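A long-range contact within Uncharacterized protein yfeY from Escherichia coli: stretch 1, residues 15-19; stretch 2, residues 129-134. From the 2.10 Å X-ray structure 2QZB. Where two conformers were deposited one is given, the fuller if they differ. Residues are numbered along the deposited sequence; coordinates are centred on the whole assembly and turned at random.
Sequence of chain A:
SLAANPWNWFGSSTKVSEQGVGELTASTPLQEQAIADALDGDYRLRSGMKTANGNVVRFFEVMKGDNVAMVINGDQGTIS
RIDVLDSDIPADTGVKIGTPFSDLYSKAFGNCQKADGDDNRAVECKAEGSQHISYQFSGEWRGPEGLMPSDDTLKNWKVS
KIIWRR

Stretch 1, residues 15-19: KVSEQ
Stretch 2, residues 129-134: GSQHIS

One carboxylate organises this contact. Glu18 starts with its CA-to-CB bond sideways to the second stretch, but an m, m side chain (chi1 -65°, chi2 -54°) with chi3 -69° curls its end inward, so both oxygens reach donors. Ser130 OG donates to Glu18 OE2 at 2.6 Å. Glu18 OE1 accepts twice, from the backbone Gln131 N at 3.2 Å (153° at the hydrogen) and from His132 ND1 at 3.1 Å (152°). The carboxylate oxygen lies at the edge of the His132 ring, near its plane, as suits an in-plane ND1 donor; chi1 -62° (m) and chi2 101° set that ring.

The donor loop is braced from within. Ser130, chi1 t, turns its hydroxyl back to accept from His132 N (OG to N 3.1 Å) and Ile133 N (OG to N 2.9 Å), so one oxygen ties the turn together while donating its own hydrogen bond to Glu18. Backbone phi/psi run -107/144 at Ser130, -96/-14 at Gln131 and -125/-18 at His132, then extend to -107/136 at Ile133, where strand begins.

Stretch 1 is extended at Val16 (-75/128) and Ser17 (-137/174), then bends at Glu18 (-48/-34). The CA-to-CB bond of Ser17 points away, and its hydroxyl (chi1 72°, p) donates to Gln19 OE1 (OG to OE1 2.6 Å) and accepts from Gln19 N (OG to N 3.3 Å). The nearest CA atoms across the stretches belong to Glu18 and His132, 5.6 Å apart, and the chain from Val16 to Glu18 runs nearly opposite to that from Gln131 to Ile133.

Beyond the polar cluster, the CA-to-CB bonds of buried Val16 (t) and Ile133 (m, t) each point toward the other stretch, with Val16 CG1 4.2 Å from Ile133 CG1. Ile133 CD1 also packs 3.8 Å from Ser17 C and 3.7 Å from Glu18 OE2. The stretches bury 276 Å² together.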

# COMPACT_ATOMS: atom_id res chain seq x y z
N LYS A 15 -0.11 -8.68 -9.24
CA LYS A 15 0.96 -7.95 -8.57
C LYS A 15 0.76 -6.43 -8.64
O LYS A 15 0.14 -5.90 -9.58
CB LYS A 15 2.32 -8.27 -9.18
CG LYS A 15 2.66 -9.75 -9.33
CD LYS A 15 4.17 -9.91 -9.30
CE LYS A 15 4.58 -11.38 -9.43
NZ LYS A 15 6.03 -11.55 -9.12
N VAL A 16 1.35 -5.75 -7.67
CA VAL A 16 1.53 -4.32 -7.77
C VAL A 16 2.66 -4.00 -8.75
O VAL A 16 3.77 -4.52 -8.64
CB VAL A 16 1.85 -3.73 -6.39
CG1 VAL A 16 1.63 -2.23 -6.38
CG2 VAL A 16 1.00 -4.43 -5.31
N SER A 17 2.36 -3.13 -9.72
CA SER A 17 3.34 -2.70 -10.73
C SER A 17 3.21 -1.21 -10.91
O SER A 17 2.29 -0.61 -10.36
CB SER A 17 3.06 -3.41 -12.05
OG SER A 17 1.86 -2.89 -12.69
N GLU A 18 4.10 -0.60 -11.69
CA GLU A 18 4.01 0.82 -12.04
C GLU A 18 2.63 1.26 -12.51
O GLU A 18 2.23 2.39 -12.24
CB GLU A 18 5.03 1.18 -13.14
CG GLU A 18 6.49 1.02 -12.73
CD GLU A 18 6.80 1.80 -11.47
OE1 GLU A 18 6.80 3.05 -11.51
OE2 GLU A 18 7.03 1.16 -10.44
N GLN A 19 1.92 0.37 -13.20
CA GLN A 19 0.58 0.60 -13.78
C GLN A 19 -0.62 0.38 -12.86
O GLN A 19 -1.73 0.78 -13.19
CB GLN A 19 0.36 -0.29 -15.00
CG GLN A 19 1.52 -0.37 -15.98
CD GLN A 19 2.58 -1.42 -15.58
OE1 GLN A 19 2.26 -2.57 -15.23
NE2 GLN A 19 3.86 -1.03 -15.65
N GLY A 129 13.94 2.52 -7.71
CA GLY A 129 13.67 2.53 -9.15
C GLY A 129 12.21 2.67 -9.57
O GLY A 129 11.89 2.57 -10.78
N SER A 130 11.32 2.90 -8.60
CA SER A 130 9.89 3.06 -8.90
C SER A 130 9.43 4.51 -8.77
O SER A 130 9.89 5.22 -7.88
CB SER A 130 9.04 2.20 -7.96
OG SER A 130 7.66 2.36 -8.27
N GLN A 131 8.51 4.92 -9.63
CA GLN A 131 7.85 6.23 -9.56
C GLN A 131 6.50 6.12 -8.82
O GLN A 131 5.89 7.12 -8.46
CB GLN A 131 7.58 6.76 -10.98
CG GLN A 131 8.84 7.13 -11.80
CD GLN A 131 8.62 7.08 -13.31
OE1 GLN A 131 9.55 6.79 -14.07
NE2 GLN A 131 7.39 7.36 -13.75
N HIS A 132 6.00 4.90 -8.64
CA HIS A 132 4.60 4.74 -8.15
C HIS A 132 4.43 3.89 -6.91
O HIS A 132 3.40 4.00 -6.26
CB HIS A 132 3.71 4.20 -9.28
CG HIS A 132 3.63 5.11 -10.45
ND1 HIS A 132 4.35 4.92 -11.60
CD2 HIS A 132 2.96 6.28 -10.61
CE1 HIS A 132 4.12 5.92 -12.44
NE2 HIS A 132 3.26 6.75 -11.86
N ILE A 133 5.43 3.07 -6.57
CA ILE A 133 5.33 2.09 -5.46
C ILE A 133 6.12 2.49 -4.21
O ILE A 133 7.28 2.97 -4.32
CB ILE A 133 5.72 0.66 -5.95
CG1 ILE A 133 4.88 0.25 -7.16
CG2 ILE A 133 5.62 -0.42 -4.83
CD1 ILE A 133 5.45 -1.00 -7.90
N SER A 134 5.48 2.32 -3.04
CA SER A 134 6.07 2.55 -1.73
C SER A 134 5.72 1.33 -0.88
O SER A 134 4.77 0.62 -1.20
CB SER A 134 5.43 3.77 -1.07
OG SER A 134 5.67 4.95 -1.82